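Local coordinates for protein putative uronate isomerase (Thermotoga maritima, PDB 4NAR) that may act as a racemase of lactate or a related 2-hydroxy acid, as in the lactate racemase family, despite its name of putative uronate isomerase, at residues 176-181 and 346-351; 289-293 and 352-356. Residues are numbered along the deposited sequence.

Contact 1. Residues 176-181 and 346-351. With SO4 (sulfate ion), chain B.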
loop_
_atom_site.group_PDB
_atom_site.type_symbol
_atom_site.label_atom_id
_atom_site.label_comp_id
_atom_site.label_asym_id
_atom_site.label_seq_id
_atom_site.Cartn_x
_atom_site.Cartn_y
_atom_site.Cartn_z
ATOM N N VAL A 176 -1.873 9.467 8.783
ATOM C CA VAL A 176 -2.038 8.883 7.455
ATOM C C VAL A 176 -2.587 9.920 6.448
ATOM O O VAL A 176 -2.146 9.977 5.286
ATOM C CB VAL A 176 -2.901 7.595 7.524
ATOM C CG1 VAL A 176 -3.313 7.115 6.114
ATOM C CG2 VAL A 176 -2.143 6.483 8.321
ATOM N N ASP A 177 -3.529 10.749 6.895
ATOM C CA ASP A 177 -4.028 11.851 6.071
ATOM C C ASP A 177 -2.866 12.754 5.659
ATOM O O ASP A 177 -2.743 13.150 4.482
ATOM C CB ASP A 177 -5.063 12.686 6.837
ATOM C CG ASP A 177 -6.461 12.046 6.847
ATOM O OD1 ASP A 177 -6.593 10.814 6.600
ATOM O OD2 ASP A 177 -7.437 12.789 7.114
ATOM N N THR A 178 -2.018 13.056 6.645
ATOM C CA THR A 178 -0.888 13.956 6.490
ATOM C C THR A 178 0.110 13.445 5.464
ATOM O O THR A 178 0.539 14.210 4.592
ATOM C CB THR A 178 -0.150 14.167 7.830
ATOM O OG1 THR A 178 -1.021 14.830 8.753
ATOM C CG2 THR A 178 1.126 14.998 7.639
ATOM N N PHE A 179 0.491 12.170 5.546
ATOM C CA PHE A 179 1.473 11.703 4.570
ATOM C C PHE A 179 0.875 11.575 3.168
ATOM O O PHE A 179 1.543 11.875 2.176
ATOM C CB PHE A 179 2.253 10.451 5.031
ATOM C CG PHE A 179 1.604 9.126 4.693
ATOM C CD1 PHE A 179 1.564 8.646 3.382
ATOM C CD2 PHE A 179 1.114 8.312 5.709
ATOM C CE1 PHE A 179 0.997 7.413 3.084
ATOM C CE2 PHE A 179 0.552 7.067 5.419
ATOM C CZ PHE A 179 0.493 6.617 4.103
ATOM N N HIS A 180 -0.381 11.143 3.091
ATOM C CA HIS A 180 -1.050 11.049 1.796
ATOM C C HIS A 180 -1.130 12.419 1.111
ATOM O O HIS A 180 -0.887 12.535 -0.095
ATOM C CB HIS A 180 -2.439 10.423 1.935
ATOM C CG HIS A 180 -2.425 8.927 1.959
ATOM N ND1 HIS A 180 -2.054 8.166 0.867
ATOM C CD2 HIS A 180 -2.746 8.045 2.940
ATOM C CE1 HIS A 180 -2.139 6.883 1.175
ATOM N NE2 HIS A 180 -2.559 6.784 2.427
ATOM N N TRP A 181 -1.444 13.457 1.883
ATOM C CA TRP A 181 -1.544 14.793 1.322
ATOM C C TRP A 181 -0.175 15.353 0.937
ATOM O O TRP A 181 -0.032 15.983 -0.113
ATOM C CB TRP A 181 -2.252 15.736 2.298
ATOM C CG TRP A 181 -2.606 17.057 1.677
ATOM C CD1 TRP A 181 -2.107 18.288 2.020
ATOM C CD2 TRP A 181 -3.511 17.282 0.587
ATOM N NE1 TRP A 181 -2.654 19.262 1.215
ATOM C CE2 TRP A 181 -3.526 18.669 0.319
ATOM C CE3 TRP A 181 -4.334 16.445 -0.188
ATOM C CZ2 TRP A 181 -4.312 19.245 -0.685
ATOM C CZ3 TRP A 181 -5.120 17.016 -1.197
ATOM C CH2 TRP A 181 -5.102 18.402 -1.432
ATOM N N ASN A 346 -12.000 15.043 4.093
ATOM C CA ASN A 346 -10.912 14.121 4.394
ATOM C C ASN A 346 -9.798 14.111 3.330
ATOM O O ASN A 346 -10.046 13.801 2.161
ATOM C CB ASN A 346 -11.453 12.704 4.582
ATOM C CG ASN A 346 -10.358 11.712 4.918
ATOM O OD1 ASN A 346 -9.695 11.164 4.021
ATOM N ND2 ASN A 346 -10.142 11.488 6.217
ATOM N N LYS A 347 -8.568 14.397 3.751
ATOM C CA LYS A 347 -7.459 14.556 2.816
ATOM C C LYS A 347 -6.930 13.263 2.186
ATOM O O LYS A 347 -6.282 13.306 1.124
ATOM C CB LYS A 347 -6.333 15.357 3.473
ATOM C CG LYS A 347 -6.651 16.846 3.537
ATOM C CD LYS A 347 -5.619 17.618 4.330
ATOM C CE LYS A 347 -6.049 19.073 4.499
ATOM N NZ LYS A 347 -5.516 19.900 3.394
ATOM N N ASN A 348 -7.207 12.126 2.826
ATOM C CA ASN A 348 -6.828 10.821 2.289
ATOM C C ASN A 348 -7.669 10.545 1.031
ATOM O O ASN A 348 -7.123 10.281 -0.051
ATOM C CB ASN A 348 -7.013 9.721 3.357
ATOM C CG ASN A 348 -6.291 8.404 3.008
ATOM O OD1 ASN A 348 -5.850 8.176 1.866
ATOM N ND2 ASN A 348 -6.181 7.526 4.004
ATOM N N VAL A 349 -8.989 10.625 1.177
ATOM C CA VAL A 349 -9.903 10.610 0.032
ATOM C C VAL A 349 -9.529 11.667 -1.027
ATOM O O VAL A 349 -9.519 11.378 -2.236
ATOM C CB VAL A 349 -11.362 10.848 0.479
ATOM C CG1 VAL A 349 -12.294 10.994 -0.737
ATOM C CG2 VAL A 349 -11.826 9.726 1.406
ATOM N N ALA A 350 -9.223 12.884 -0.573
ATOM C CA ALA A 350 -8.823 13.940 -1.498
ATOM C C ALA A 350 -7.595 13.509 -2.299
ATOM O O ALA A 350 -7.557 13.646 -3.533
ATOM C CB ALA A 350 -8.545 15.256 -0.748
ATOM N N ALA A 351 -6.590 12.983 -1.603
ATOM C CA ALA A 351 -5.369 12.545 -2.280
ATOM C C ALA A 351 -5.667 11.393 -3.259
ATOM O O ALA A 351 -5.149 11.364 -4.386
ATOM C CB ALA A 351 -4.287 12.145 -1.249
HETATM S S SO4 B . -4.469 3.485 3.066
HETATM O O1 SO4 B . -3.204 4.190 3.335
HETATM O O2 SO4 B . -4.538 2.280 3.908
HETATM O O3 SO4 B . -5.595 4.387 3.352
HETATM O O4 SO4 B . -4.519 3.093 1.642
HETATM O O HOH W 1 -8.060 15.168 6.435
#
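Asn346 is the N-cap of helix 347-357: its OD1 accepts from Val349 N at 3.0 Å and, weakly, from Asn348 N at 2.9 Å. Lys347 N is instead bridged by water 1 (2.8 Å) to Asp177 OD2 (2.6 Å from the water). The Lys347 side chain runs out over the indole, NZ lying 3.9 Å from the centroid of the five-membered ring of Trp181 in a cation-pi contact, with CD making a CH-pi contact beside it; Trp181 NE1 itself donates to Asp125. A sulfate, probably from the crystallisation liquor, accepts from Asn348 ND2 (to O3, 3.3 Å) and His180 NE2 (to O1, 2.8 Å), and also from Thr72 and Trp283. Ala350 CB meets Trp181 CZ3 at 3.9 Å, and Ala351 CB approaches His180 O at 3.6 Å, small side chains between the near-parallel segments 176-181 and 347-351 (axes 8.3 Å apart, 27°). Helices 173-186 and 347-357 thus pack side by side; helix 332-341 touches Trp181 and Ala350, helix 318-327 Val349, and helix 198-213 Thr178 and Phe179.

Contact 2. Residues 289-293 and 352-356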
loop_
_atom_site.group_PDB
_atom_site.type_symbol
_atom_site.label_atom_id
_atom_site.label_comp_id
_atom_site.label_asym_id
_atom_site.label_seq_id
_atom_site.Cartn_x
_atom_site.Cartn_y
_atom_site.Cartn_z
ATOM N N SER A 289 -4.208 2.887 -12.576
ATOM C CA SER A 289 -3.876 4.222 -13.069
ATOM C C SER A 289 -2.478 4.696 -12.606
ATOM O O SER A 289 -1.667 5.161 -13.433
ATOM C CB SER A 289 -4.953 5.228 -12.672
ATOM O OG SER A 289 -4.523 6.564 -12.898
ATOM N N TYR A 290 -2.185 4.566 -11.304
ATOM C CA TYR A 290 -0.923 5.093 -10.758
ATOM C C TYR A 290 0.308 4.553 -11.486
ATOM O O TYR A 290 1.276 5.292 -11.709
ATOM C CB TYR A 290 -0.744 4.776 -9.270
ATOM C CG TYR A 290 -1.977 4.911 -8.414
ATOM C CD1 TYR A 290 -2.889 5.947 -8.608
ATOM C CD2 TYR A 290 -2.233 3.997 -7.398
ATOM C CE1 TYR A 290 -4.011 6.062 -7.816
ATOM C CE2 TYR A 290 -3.361 4.103 -6.596
ATOM C CZ TYR A 290 -4.248 5.136 -6.810
ATOM O OH TYR A 290 -5.374 5.236 -6.018
ATOM N N LYS A 291 0.289 3.265 -11.834
ATOM C CA LYS A 291 1.480 2.634 -12.420
ATOM C C LYS A 291 1.767 3.102 -13.843
ATOM O O LYS A 291 2.822 2.786 -14.400
ATOM C CB LYS A 291 1.393 1.105 -12.386
ATOM C CG LYS A 291 1.334 0.520 -10.979
ATOM C CD LYS A 291 2.500 1.000 -10.136
ATOM C CE LYS A 291 3.025 -0.112 -9.234
ATOM N NZ LYS A 291 2.098 -0.552 -8.136
ATOM N N LEU A 292 0.844 3.877 -14.411
ATOM C CA LEU A 292 0.998 4.358 -15.777
ATOM C C LEU A 292 1.203 5.878 -15.868
ATOM O O LEU A 292 1.073 6.458 -16.948
ATOM C CB LEU A 292 -0.211 3.921 -16.612
ATOM C CG LEU A 292 -0.385 2.389 -16.728
ATOM C CD1 LEU A 292 -1.713 1.992 -17.389
ATOM C CD2 LEU A 292 0.819 1.742 -17.455
ATOM N N GLN A 293 1.542 6.521 -14.751
ATOM C CA GLN A 293 1.566 7.995 -14.711
ATOM C C GLN A 293 2.930 8.688 -14.785
ATOM O O GLN A 293 2.993 9.920 -14.712
ATOM C CB GLN A 293 0.806 8.516 -13.488
ATOM C CG GLN A 293 -0.702 8.346 -13.582
ATOM C CD GLN A 293 -1.428 8.987 -12.408
ATOM O OE1 GLN A 293 -1.029 10.059 -11.908
ATOM N NE2 GLN A 293 -2.493 8.320 -11.945
ATOM N N HIS A 352 -6.512 10.457 -2.824
ATOM C CA HIS A 352 -6.856 9.277 -3.625
ATOM C C HIS A 352 -7.430 9.655 -4.996
ATOM O O HIS A 352 -6.998 9.164 -6.048
ATOM C CB HIS A 352 -7.889 8.440 -2.879
ATOM C CG HIS A 352 -8.678 7.517 -3.767
ATOM N ND1 HIS A 352 -8.147 6.372 -4.315
ATOM C CD2 HIS A 352 -9.971 7.573 -4.176
ATOM C CE1 HIS A 352 -9.080 5.755 -5.035
ATOM N NE2 HIS A 352 -10.185 6.466 -4.970
ATOM N N VAL A 353 -8.422 10.533 -4.947
ATOM C CA VAL A 353 -9.110 11.041 -6.123
ATOM C C VAL A 353 -8.136 11.688 -7.147
ATOM O O VAL A 353 -8.174 11.378 -8.331
ATOM C CB VAL A 353 -10.263 11.975 -5.644
ATOM C CG1 VAL A 353 -10.341 13.243 -6.456
ATOM C CG2 VAL A 353 -11.584 11.196 -5.587
ATOM N N ILE A 354 -7.245 12.556 -6.688
ATOM C CA ILE A 354 -6.234 13.135 -7.564
ATOM C C ILE A 354 -5.326 12.039 -8.109
ATOM O O ILE A 354 -5.006 12.013 -9.306
ATOM C CB ILE A 354 -5.349 14.133 -6.810
ATOM C CG1 ILE A 354 -6.196 15.261 -6.201
ATOM C CG2 ILE A 354 -4.252 14.690 -7.742
ATOM C CD1 ILE A 354 -5.434 16.155 -5.197
ATOM N N ASN A 355 -4.900 11.147 -7.219
ATOM C CA ASN A 355 -4.047 10.032 -7.593
ATOM C C ASN A 355 -4.614 9.213 -8.763
ATOM O O ASN A 355 -3.907 8.916 -9.744
ATOM C CB ASN A 355 -3.794 9.148 -6.372
ATOM C CG ASN A 355 -2.712 9.717 -5.454
ATOM O OD1 ASN A 355 -1.830 10.475 -5.905
ATOM N ND2 ASN A 355 -2.760 9.341 -4.167
ATOM N N VAL A 356 -5.893 8.860 -8.660
ATOM C CA VAL A 356 -6.559 8.133 -9.728
ATOM C C VAL A 356 -6.715 8.972 -11.011
ATOM O O VAL A 356 -6.354 8.508 -12.111
ATOM C CB VAL A 356 -7.941 7.617 -9.301
ATOM C CG1 VAL A 356 -8.676 7.010 -10.512
ATOM C CG2 VAL A 356 -7.819 6.597 -8.158
HETATM O O HOH W 2 -5.419 4.674 -3.233
HETATM O O HOH W 3 -2.235 11.862 -9.895
#
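Two side-chain donors, from Ser289 and from the type I turn Tyr290-Gln293 that starts within helix 287-290, reach carbonyl oxygens near the C-terminal end of helix 347-357. Ser289, with chi1 in the t well, directs OG to Val356 O at 2.8 Å. Gln293 extends from an m chi1 through a t chi2, which carries its amide to the same place: NE2 donates to Asn355 O at 2.7 Å and also to Ser289 OG at 2.8 Å, so the hydroxyl links the amide to the second carbonyl. Water 3 lies within hydrogen-bonding distance of Gln293 OE1 (3.0 Å) and Ile354 O (2.8 Å). The turn brings the glutamine back beside the serine.

Tyr290, chi1 m at -41°, lays its ring along the helix: the ring edge faces Asn355 O, 3.3 Å from CD1, and CE1 is 3.9 Å from Val356 CG2. Its OH is 2.8 Å from water 2, which makes a weak bond to His352 ND1 at 3.4 Å. His352, chi1 t, brings ND1 to 3.4 Å from Tyr290 OH, while NE2 hydrogen-bonds Tyr329 OH and the ring stacks on Trp283. Asn355 CB lies 3.4 Å from Tyr290 CE1, and the Asn355 side chain also touches Ile188. The arrangement is buried tertiary packing of a turn against a helix end, in which serine and glutamine side chains hydrogen-bond the successive carbonyls of Asn355 and Val356 in the last turn of helix 347-357.

Contacts 1 and 2 divide helix 347-357 between them, its first turns belonging to contact 1 and its later ones to contact 2. Their centres are about 14 Å apart, and they touch where Trp181 CZ3 packs on Ile354 CD1 at 4.1 Å. Along the chain the order is 176-181, 289-293, 346-351, 352-356, so the pairings cross. The shared helix ties helix 173-186, from the part of the chain assigned to the lactate racemase N-terminal family, to the type I turn Tyr290-Gln293, which lies in sequence between strands 268-274 and 302-308 of the five-stranded parallel sheet. Trp283, a sulfate partner in contact 1, stacks on His352, linking contact 2 to the sulfate indirectly.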